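Local structure of ArsC family reductase (Pseudomonas aeruginosa, 1RW1) at residues 29-32 and 33-36; 40-43 and 44-47; 50-54 and 55-59; 73-76 and 77-81. The protein is of unproven function but, as a thioredoxin-fold member of the ArsC family, probably acts as a glutathione-dependent thiol reductase. All coordinates share one frame; numbering follows the deposited sequence.

Contact 1 of 4, residues 29-32 and 33-36; sequences FHDY and KAVG
Asp-31 O takes two backbone N-H groups as the chain bends from strand 27-31 into the short helix 32-35: Val-35 N at 2.9 Å, nearly in line with the carbonyl, and Ala-34 N, which comes from above the carbonyl plane. Gly-36 N then closes on Tyr-32 O at 3.0 Å. Asp-31 is the N-cap residue of helix 32-35, and its side chain makes the capping bond. The carboxylate, held with CG anti to the backbone N (chi1 179°), swings over the first helical residues, and Asp-31 OD1 accepts from Lys-33 N at 3.0 Å, well above the carboxylate plane. Ala-34 CB packs beside the other oxygen, OD2, while the extended Lys-33 chain leads its ammonium away from the carboxylate. Strand 27-31 is one of the two edge strands of the thioredoxin-like sheet, pairing in parallel with strand 2-6, so the cap lies where an edge strand runs directly into a helix. The His-30 imidazole is fixed by two different contacts. His-30 NE2 donates to Gly-36 O at 2.8 Å with an N-H...O angle of 154°, the oxygen lying near the ring plane. Val-35 CG2 sits over one face, 3.5 Å from the His-30 ring centroid, as a CH-pi contact. Bond and methyl together probably leave the imidazole little freedom to rotate. Gly-36, with positive phi, is where the chain leaves helical angles, and its carbonyl oxygen also approaches the edge of the Tyr-32 ring, 3.5 Å from CD1. Tyr-5 of the neighbouring strand meets the His-30 ring, and the buried Tyr-32 packs against Pro-86 and Ile-89.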
loop_
_atom_site.group_PDB
_atom_site.type_symbol
_atom_site.label_atom_id
_atom_site.label_comp_id
_atom_site.label_asym_id
_atom_site.label_seq_id
_atom_site.Cartn_x
_atom_site.Cartn_y
_atom_site.Cartn_z
ATOM N N PHE A 29 -12.560 -2.922 1.469
ATOM C CA PHE A 29 -11.581 -2.022 2.055
ATOM C C PHE A 29 -10.924 -2.705 3.240
ATOM O O PHE A 29 -11.596 -3.048 4.211
ATOM C CB PHE A 29 -12.262 -0.724 2.469
ATOM C CG PHE A 29 -11.394 0.210 3.293
ATOM C CD1 PHE A 29 -10.069 0.466 2.979
ATOM C CD2 PHE A 29 -11.924 0.841 4.402
ATOM C CE1 PHE A 29 -9.308 1.349 3.752
ATOM C CE2 PHE A 29 -11.169 1.715 5.166
ATOM C CZ PHE A 29 -9.874 1.968 4.844
ATOM N N HIS A 30 -9.617 -2.909 3.129
ATOM C CA HIS A 30 -8.784 -3.489 4.175
ATOM C C HIS A 30 -8.072 -2.334 4.883
ATOM O O HIS A 30 -7.168 -1.720 4.316
ATOM C CB HIS A 30 -7.778 -4.452 3.572
ATOM C CG HIS A 30 -6.889 -5.092 4.586
ATOM N ND1 HIS A 30 -6.924 -6.442 4.856
ATOM C CD2 HIS A 30 -5.907 -4.564 5.354
ATOM C CE1 HIS A 30 -6.001 -6.705 5.760
ATOM N NE2 HIS A 30 -5.367 -5.591 6.077
ATOM N N ASP A 31 -8.538 -2.022 6.089
ATOM C CA ASP A 31 -8.157 -0.826 6.844
ATOM C C ASP A 31 -7.109 -1.218 7.876
ATOM O O ASP A 31 -7.419 -1.957 8.829
ATOM C CB ASP A 31 -9.420 -0.341 7.538
ATOM C CG ASP A 31 -9.240 0.884 8.400
ATOM O OD1 ASP A 31 -8.105 1.401 8.558
ATOM O OD2 ASP A 31 -10.285 1.338 8.938
ATOM N N TYR A 32 -5.876 -0.749 7.731
ATOM C CA TYR A 32 -4.811 -1.126 8.666
ATOM C C TYR A 32 -5.151 -0.782 10.102
ATOM O O TYR A 32 -4.691 -1.486 11.002
ATOM C CB TYR A 32 -3.495 -0.455 8.282
ATOM C CG TYR A 32 -2.974 -0.795 6.904
ATOM C CD1 TYR A 32 -3.020 -2.078 6.389
ATOM C CD2 TYR A 32 -2.415 0.180 6.112
ATOM C CE1 TYR A 32 -2.546 -2.357 5.127
ATOM C CE2 TYR A 32 -1.939 -0.089 4.841
ATOM C CZ TYR A 32 -2.002 -1.363 4.346
ATOM O OH TYR A 32 -1.544 -1.706 3.097
ATOM N N LYS A 33 -5.902 0.300 10.353
ATOM C CA LYS A 33 -6.272 0.674 11.722
ATOM C C LYS A 33 -7.364 -0.220 12.313
ATOM O O LYS A 33 -7.609 -0.156 13.511
ATOM C CB LYS A 33 -6.677 2.143 11.803
ATOM C CG LYS A 33 -5.551 3.117 11.490
ATOM C CD LYS A 33 -5.977 4.561 11.683
ATOM C CE LYS A 33 -4.953 5.584 11.193
ATOM N NZ LYS A 33 -5.494 6.963 11.169
ATOM N N ALA A 34 -8.002 -1.043 11.487
ATOM C CA ALA A 34 -9.029 -1.972 11.928
ATOM C C ALA A 34 -8.536 -3.419 12.000
ATOM O O ALA A 34 -9.016 -4.167 12.856
ATOM C CB ALA A 34 -10.247 -1.895 11.013
ATOM N N VAL A 35 -7.639 -3.822 11.088
ATOM C CA VAL A 35 -7.267 -5.230 10.959
ATOM C C VAL A 35 -5.769 -5.480 10.805
ATOM O O VAL A 35 -5.351 -6.626 10.697
ATOM C CB VAL A 35 -8.036 -5.924 9.812
ATOM C CG1 VAL A 35 -9.536 -5.925 10.095
ATOM C CG2 VAL A 35 -7.718 -5.292 8.472
ATOM N N GLY A 36 -4.935 -4.454 10.822
ATOM C CA GLY A 36 -3.510 -4.663 10.671
ATOM C C GLY A 36 -3.140 -5.159 9.278
ATOM O O GLY A 36 -3.827 -4.874 8.289
#

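Contact 2 of 4, residues 40-43 and 44-47; sequences EHLR and RWCA
Glu-40 and Arg-44 form an i to i+4 salt bridge along helix 39-49, beside a second i to i+4 pair, His-41 and Trp-45, that turns toward the sheet. Arg-44 NE donates to Glu-40 OE2 at 2.9 Å with an N-H...O angle of 162°. The carboxylate oxygen lies in the guanidinium plane, whereas the N-H reaches it from above the carboxylate plane, the two groups being turned 36° apart. A second, weak bond of 3.3 Å joins Arg-44 NH2 to Glu-40 OE1. The bend of the arginine at chi3 (-68°) folds its head back along the helix toward Glu-40, and NH2 comes to lie over one face of the His-41 ring, 3.2 Å from CD2. In the next pair, CB of His-41 sits over the six-membered ring of Trp-45 as a CH-pi contact, 4.2 Å from its centroid; the imidazole itself meets the indole obliquely, His-41 CD2 being 3.6 Å from Trp-45 CZ2. The backbone oxygen of His-41 lies over the indole face as well, while accepting from Trp-45 N in the ordinary helical bond. Leu-42 adds an apolar touch, its CD2 lying 4.0 Å from Trp-45 CE3. The polar ends of this row are engaged beyond the helix: His-41 is hydrogen-bonded through NE2 to Tyr-5 and through ND1 to Asp-38, and Glu-95 receives both Arg-44 NH1 and Trp-45 NE1. One side of the helix thus packs on strands 2-6 and 93-95, while Arg-43 and Cys-46 face helix 75-84, with Cys-46 also reaching helix 51-54.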
loop_
_atom_site.group_PDB
_atom_site.type_symbol
_atom_site.label_atom_id
_atom_site.label_comp_id
_atom_site.label_asym_id
_atom_site.label_seq_id
_atom_site.Cartn_x
_atom_site.Cartn_y
_atom_site.Cartn_z
ATOM N N GLU A 40 2.358 -12.247 4.649
ATOM C CA GLU A 40 2.004 -12.857 3.396
ATOM C C GLU A 40 1.667 -11.794 2.348
ATOM O O GLU A 40 2.129 -11.857 1.202
ATOM C CB GLU A 40 0.876 -13.878 3.602
ATOM C CG GLU A 40 0.586 -14.706 2.368
ATOM C CD GLU A 40 -0.349 -14.033 1.389
ATOM O OE1 GLU A 40 -1.055 -13.090 1.764
ATOM O OE2 GLU A 40 -0.377 -14.443 0.218
ATOM N N HIS A 41 0.898 -10.783 2.735
ATOM C CA HIS A 41 0.586 -9.688 1.830
ATOM C C HIS A 41 1.836 -8.934 1.440
ATOM O O HIS A 41 2.073 -8.646 0.274
ATOM C CB HIS A 41 -0.374 -8.708 2.514
ATOM C CG HIS A 41 -1.782 -9.093 2.373
ATOM N ND1 HIS A 41 -2.446 -9.909 3.252
ATOM C CD2 HIS A 41 -2.661 -8.757 1.402
ATOM C CE1 HIS A 41 -3.712 -9.996 2.844
ATOM N NE2 HIS A 41 -3.849 -9.347 1.701
ATOM N N LEU A 42 2.626 -8.548 2.438
ATOM C CA LEU A 42 3.799 -7.736 2.177
ATOM C C LEU A 42 4.791 -8.434 1.261
ATOM O O LEU A 42 5.393 -7.796 0.381
ATOM C CB LEU A 42 4.476 -7.323 3.469
ATOM C CG LEU A 42 3.619 -6.432 4.375
ATOM C CD1 LEU A 42 4.250 -6.323 5.734
ATOM C CD2 LEU A 42 3.442 -5.056 3.759
ATOM N N ARG A 43 4.983 -9.732 1.444
ATOM C CA ARG A 43 5.877 -10.487 0.567
ATOM C C ARG A 43 5.395 -10.480 -0.871
ATOM O O ARG A 43 6.203 -10.352 -1.791
ATOM C CB ARG A 43 5.990 -11.930 1.047
ATOM C CG ARG A 43 6.824 -12.098 2.266
ATOM C CD ARG A 43 6.694 -13.463 2.894
ATOM N NE ARG A 43 7.715 -13.608 3.927
ATOM C CZ ARG A 43 7.618 -14.399 4.987
ATOM N NH1 ARG A 43 6.530 -15.133 5.179
ATOM N NH2 ARG A 43 8.615 -14.453 5.864
ATOM N N ARG A 44 4.094 -10.667 -1.077
ATOM C CA ARG A 44 3.546 -10.660 -2.425
ATOM C C ARG A 44 3.697 -9.288 -3.088
ATOM O O ARG A 44 4.075 -9.190 -4.261
ATOM C CB ARG A 44 2.077 -11.058 -2.381
ATOM C CG ARG A 44 1.783 -12.508 -2.509
ATOM C CD ARG A 44 0.334 -12.729 -2.848
ATOM N NE ARG A 44 -0.542 -12.360 -1.745
ATOM C CZ ARG A 44 -1.361 -11.315 -1.749
ATOM N NH1 ARG A 44 -1.443 -10.513 -2.804
ATOM N NH2 ARG A 44 -2.091 -11.069 -0.685
ATOM N N TRP A 45 3.383 -8.226 -2.348
ATOM C CA TRP A 45 3.461 -6.897 -2.935
ATOM C C TRP A 45 4.903 -6.549 -3.281
ATOM O O TRP A 45 5.189 -5.991 -4.345
ATOM C CB TRP A 45 2.887 -5.876 -1.962
ATOM C CG TRP A 45 1.441 -6.065 -1.635
ATOM C CD1 TRP A 45 0.511 -6.797 -2.315
ATOM C CD2 TRP A 45 0.767 -5.505 -0.510
ATOM N NE1 TRP A 45 -0.711 -6.703 -1.683
ATOM C CE2 TRP A 45 -0.579 -5.903 -0.576
ATOM C CE3 TRP A 45 1.168 -4.657 0.535
ATOM C CZ2 TRP A 45 -1.514 -5.503 0.380
ATOM C CZ3 TRP A 45 0.245 -4.266 1.469
ATOM C CH2 TRP A 45 -1.085 -4.682 1.385
ATOM N N CYS A 46 5.825 -6.874 -2.380
ATOM C CA CYS A 46 7.229 -6.584 -2.653
ATOM C C CYS A 46 7.770 -7.428 -3.814
ATOM O O CYS A 46 8.585 -6.945 -4.589
ATOM C CB CYS A 46 8.095 -6.816 -1.418
ATOM S SG CYS A 46 7.893 -5.573 -0.120
ATOM N N ALA A 47 7.321 -8.670 -3.944
ATOM C CA ALA A 47 7.751 -9.494 -5.062
ATOM C C ALA A 47 7.367 -8.865 -6.394
ATOM O O ALA A 47 8.114 -8.961 -7.373
ATOM C CB ALA A 47 7.141 -10.880 -4.931
#

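Contact 3 of 4, residues 50-54 and 55-59; sequences GWQTV and LNRAG
Water 1 bridges helix 51-54 and the loop after it: it donates to Gln-52 O at 2.7 Å and accepts from Arg-57 NE at 2.8 Å, lying at the edge of the guanidinium, in its plane. The Gln-52 amide stacks on a face of that same guanidinium, the planes only 13° apart, with Gln-52 CD 3.4 Å from Arg-57 NH2. The arginine chain gets there by bending at chi3 (-66°), which turns its head back toward the helix. Stack and water together restrict how the guanidinium can rotate. Gln-52 CG lies over a face of the Trp-51 indole and over a face of the guanidinium, two groups set at a steep angle (72°), and fits into the corner between them. Trp-51 CZ3 also touches the aliphatic part of Arg-57, 4.0 Å from CD. Leu-55 runs alongside the indole and places CD2 at its edge, 3.9 Å from Trp-51 CE3. The backbone N of Leu-55 donates to Trp-51 O at 2.9 Å, the last helical bond before Leu-55 departs from helical angles. Lys-90 NZ binds the carbonyls of Thr-53 and Leu-55, tying the helix exit to a loop, and Trp-51 packs on helix 75-84. Gly-50 caps the N-terminal end of this one-turn helix, while an inverse gamma turn centred on Asn-56 overlaps a type I beta turn from Asn-56 to Gly-59 and carries the chain on to helix 60-63.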
loop_
_atom_site.group_PDB
_atom_site.type_symbol
_atom_site.label_atom_id
_atom_site.label_comp_id
_atom_site.label_asym_id
_atom_site.label_seq_id
_atom_site.Cartn_x
_atom_site.Cartn_y
_atom_site.Cartn_z
ATOM N N GLY A 50 8.717 -4.371 -5.749
ATOM C CA GLY A 50 9.969 -3.975 -5.125
ATOM C C GLY A 50 9.709 -3.278 -3.806
ATOM O O GLY A 50 8.791 -2.459 -3.666
ATOM N N TRP A 51 10.537 -3.586 -2.813
ATOM C CA TRP A 51 10.334 -3.015 -1.497
ATOM C C TRP A 51 10.452 -1.502 -1.518
ATOM O O TRP A 51 9.813 -0.847 -0.695
ATOM C CB TRP A 51 11.269 -3.626 -0.443
ATOM C CG TRP A 51 12.740 -3.338 -0.621
ATOM C CD1 TRP A 51 13.664 -4.147 -1.225
ATOM C CD2 TRP A 51 13.462 -2.191 -0.167
ATOM N NE1 TRP A 51 14.908 -3.571 -1.177
ATOM C CE2 TRP A 51 14.810 -2.366 -0.538
ATOM C CE3 TRP A 51 13.112 -1.034 0.530
ATOM C CZ2 TRP A 51 15.791 -1.424 -0.255
ATOM C CZ3 TRP A 51 14.095 -0.098 0.814
ATOM C CH2 TRP A 51 15.415 -0.302 0.422
ATOM N N GLN A 52 11.243 -0.911 -2.422
ATOM C CA GLN A 52 11.317 0.552 -2.441
ATOM C C GLN A 52 10.028 1.187 -2.940
ATOM O O GLN A 52 9.745 2.334 -2.636
ATOM C CB GLN A 52 12.498 1.023 -3.275
ATOM C CG GLN A 52 13.831 0.748 -2.605
ATOM C CD GLN A 52 15.050 1.041 -3.466
ATOM O OE1 GLN A 52 14.930 1.280 -4.664
ATOM N NE2 GLN A 52 16.226 1.012 -2.848
ATOM N N THR A 53 9.261 0.446 -3.718
ATOM C CA THR A 53 7.977 0.906 -4.203
ATOM C C THR A 53 6.901 0.756 -3.128
ATOM O O THR A 53 6.074 1.629 -2.945
ATOM C CB THR A 53 7.633 0.101 -5.443
ATOM O OG1 THR A 53 8.693 0.246 -6.406
ATOM C CG2 THR A 53 6.334 0.571 -6.079
ATOM N N VAL A 54 6.933 -0.345 -2.390
ATOM C CA VAL A 54 5.906 -0.625 -1.394
ATOM C C VAL A 54 6.161 0.165 -0.099
ATOM O O VAL A 54 5.216 0.577 0.567
ATOM C CB VAL A 54 5.837 -2.145 -1.127
ATOM C CG1 VAL A 54 4.774 -2.493 -0.104
ATOM C CG2 VAL A 54 5.570 -2.890 -2.411
ATOM N N LEU A 55 7.412 0.354 0.280
ATOM C CA LEU A 55 7.760 1.092 1.490
ATOM C C LEU A 55 7.757 2.588 1.208
ATOM O O LEU A 55 8.421 3.062 0.275
ATOM C CB LEU A 55 9.157 0.668 1.958
ATOM C CG LEU A 55 9.755 1.327 3.195
ATOM C CD1 LEU A 55 8.967 0.970 4.424
ATOM C CD2 LEU A 55 11.212 0.943 3.362
ATOM N N ASN A 56 7.031 3.334 2.022
ATOM C CA ASN A 56 6.974 4.777 1.915
ATOM C C ASN A 56 8.151 5.433 2.629
ATOM O O ASN A 56 8.000 5.995 3.703
ATOM C CB ASN A 56 5.657 5.275 2.467
ATOM C CG ASN A 56 5.464 6.755 2.214
ATOM O OD1 ASN A 56 6.262 7.390 1.502
ATOM N ND2 ASN A 56 4.441 7.319 2.819
ATOM N N ARG A 57 9.329 5.371 2.015
ATOM C CA ARG A 57 10.524 5.935 2.625
ATOM C C ARG A 57 10.445 7.458 2.766
ATOM O O ARG A 57 11.116 8.024 3.620
ATOM C CB ARG A 57 11.771 5.566 1.825
ATOM C CG ARG A 57 12.150 4.115 1.961
ATOM C CD ARG A 57 13.520 3.803 1.348
ATOM N NE ARG A 57 13.483 3.984 -0.098
ATOM C CZ ARG A 57 14.549 3.961 -0.893
ATOM N NH1 ARG A 57 15.750 3.715 -0.391
ATOM N NH2 ARG A 57 14.394 4.159 -2.193
ATOM N N ALA A 58 9.659 8.129 1.926
ATOM C CA ALA A 58 9.525 9.594 1.988
ATOM C C ALA A 58 8.673 10.030 3.157
ATOM O O ALA A 58 8.712 11.178 3.568
ATOM C CB ALA A 58 8.917 10.145 0.698
ATOM N N GLY A 59 7.878 9.126 3.688
ATOM C CA GLY A 59 6.887 9.498 4.668
ATOM C C GLY A 59 7.431 9.693 6.070
ATOM O O GLY A 59 8.519 9.284 6.421
HETATM O O HOH W 1 10.974 4.302 -1.346
#

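Contact 4 of 4, residues 73-76 and 77-81; sequences LDEA and KAIEL
Asp-74 is the N-cap of helix 75-84, and its side chain closes the first turn. Asp-74 OD1 accepts from Lys-77 N at 2.9 Å, the N-H...O angle being 168° and the donor meeting the oxygen almost in line with its C-O bond. A chi1 of 54° sets the carboxylate between the backbone N and carbonyl carbon of Asp-74, which turns it back over the helix end. The backbone O of Asp-74 receives Ala-78 N at 3.0 Å, the first regular i to i+4 bond of the helix. Asp-74 OD1 also touches the start of the Lys-77 chain, 3.3 Å from CG, but the extended lysine carries its ammonium to the carbonyl of Asp-72 instead of making a salt bridge with the cap. Being negative, the carboxylate probably interacts favourably with the helix dipole at this end. Leu-73, just before the cap, folds against the helix flank: its CD2 lies 3.9 Å from Lys-77 CB and 4.0 Å from Leu-81 CD1, the two leucines crossing at about a right angle. Glu-75 and Ile-79 run side by side, one turn apart, with Glu-75 CG 3.7 Å from Ile-79 CD1. On the polar side, water 2 donates to both Ala-76 O and Glu-80 OE2, the latter at 2.7 Å; Glu-80 bends at chi2 (-53°) to bring its carboxylate round to the water, and OE2 also holds Arg-39 in a salt bridge. Ile-79 and Glu-75 face helix 39-49, and Leu-73 meets Trp-51. An aspartate N-cap bonded to the N-H three residues on is typical of a capped helix start.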
loop_
_atom_site.group_PDB
_atom_site.type_symbol
_atom_site.label_atom_id
_atom_site.label_comp_id
_atom_site.label_asym_id
_atom_site.label_seq_id
_atom_site.Cartn_x
_atom_site.Cartn_y
_atom_site.Cartn_z
ATOM N N LEU A 73 19.034 -1.797 3.926
ATOM C CA LEU A 73 17.750 -2.408 3.691
ATOM C C LEU A 73 17.738 -3.305 2.459
ATOM O O LEU A 73 18.434 -3.093 1.464
ATOM C CB LEU A 73 16.689 -1.330 3.545
ATOM C CG LEU A 73 16.379 -0.533 4.820
ATOM C CD1 LEU A 73 15.357 0.567 4.556
ATOM C CD2 LEU A 73 15.910 -1.440 5.954
ATOM N N ASP A 74 16.902 -4.322 2.556
ATOM C CA ASP A 74 16.599 -5.252 1.493
ATOM C C ASP A 74 15.146 -5.667 1.696
ATOM O O ASP A 74 14.453 -5.132 2.579
ATOM C CB ASP A 74 17.538 -6.459 1.516
ATOM C CG ASP A 74 17.580 -7.159 2.870
ATOM O OD1 ASP A 74 16.561 -7.143 3.611
ATOM O OD2 ASP A 74 18.601 -7.793 3.237
ATOM N N GLU A 75 14.655 -6.570 0.858
ATOM C CA GLU A 75 13.247 -6.930 0.947
ATOM C C GLU A 75 12.876 -7.463 2.338
ATOM O O GLU A 75 11.862 -7.053 2.921
ATOM C CB GLU A 75 12.866 -7.930 -0.123
ATOM C CG GLU A 75 11.393 -8.290 -0.111
ATOM C CD GLU A 75 11.026 -9.186 -1.251
ATOM O OE1 GLU A 75 10.725 -8.679 -2.356
ATOM O OE2 GLU A 75 11.069 -10.414 -1.032
ATOM N N ALA A 76 13.673 -8.380 2.864
ATOM C CA ALA A 76 13.318 -9.002 4.134
ATOM C C ALA A 76 13.206 -7.963 5.242
ATOM O O ALA A 76 12.264 -7.975 6.060
ATOM C CB ALA A 76 14.319 -10.074 4.505
ATOM N N LYS A 77 14.182 -7.070 5.299
ATOM C CA LYS A 77 14.196 -6.070 6.345
ATOM C C LYS A 77 13.045 -5.067 6.203
ATOM O O LYS A 77 12.428 -4.662 7.194
ATOM C CB LYS A 77 15.540 -5.338 6.370
ATOM C CG LYS A 77 16.716 -6.205 6.778
ATOM C CD LYS A 77 18.017 -5.430 6.707
ATOM C CE LYS A 77 19.218 -6.262 7.147
ATOM N NZ LYS A 77 20.497 -5.518 6.964
ATOM N N ALA A 78 12.762 -4.663 4.977
ATOM C CA ALA A 78 11.670 -3.737 4.719
ATOM C C ALA A 78 10.336 -4.340 5.147
ATOM O O ALA A 78 9.481 -3.653 5.714
ATOM C CB ALA A 78 11.642 -3.363 3.233
ATOM N N ILE A 79 10.148 -5.621 4.866
ATOM C CA ILE A 79 8.915 -6.281 5.247
ATOM C C ILE A 79 8.744 -6.258 6.769
ATOM O O ILE A 79 7.646 -5.993 7.273
ATOM C CB ILE A 79 8.882 -7.712 4.660
ATOM C CG1 ILE A 79 8.646 -7.650 3.149
ATOM C CG2 ILE A 79 7.820 -8.556 5.363
ATOM C CD1 ILE A 79 8.830 -8.975 2.447
ATOM N N GLU A 80 9.809 -6.516 7.523
ATOM C CA GLU A 80 9.673 -6.468 8.974
ATOM C C GLU A 80 9.279 -5.088 9.470
ATOM O O GLU A 80 8.493 -4.976 10.409
ATOM C CB GLU A 80 10.950 -6.947 9.682
ATOM C CG GLU A 80 11.262 -8.418 9.419
ATOM C CD GLU A 80 10.087 -9.337 9.731
ATOM O OE1 GLU A 80 9.651 -9.393 10.889
ATOM O OE2 GLU A 80 9.566 -9.972 8.799
ATOM N N LEU A 81 9.820 -4.042 8.870
ATOM C CA LEU A 81 9.468 -2.680 9.278
ATOM C C LEU A 81 7.981 -2.404 9.036
ATOM O O LEU A 81 7.283 -1.856 9.893
ATOM C CB LEU A 81 10.303 -1.655 8.520
ATOM C CG LEU A 81 11.797 -1.623 8.813
ATOM C CD1 LEU A 81 12.477 -0.597 7.908
ATOM C CD2 LEU A 81 12.078 -1.320 10.269
HETATM O O HOH W 2 10.899 -10.348 6.501
#

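In the fold
Contact 1 lies largely at the surface, where an edge strand becomes a helix, while contacts 2, 3 and 4 are partly buried and belong to helices that pack on one another. Contacts 1 and 4 each have an aspartate N-cap, bonding two residues on in contact 1 and three in contact 4; contact 1 adds an imidazole bond and contact 4 a leucine flank. Contact 2 relies on a salt bridge and aromatic packing along one helix; contact 3 keeps aromatic packing through Trp-51 but has a water bridge and an amide-guanidinium stack in place of a salt bridge. Contacts 1 and 2 touch through Tyr-32 and Trp-45, their centres about 16 Å apart. Contacts 2, 3 and 4 meet one another, Cys-46 and Trp-51 among the touching residues.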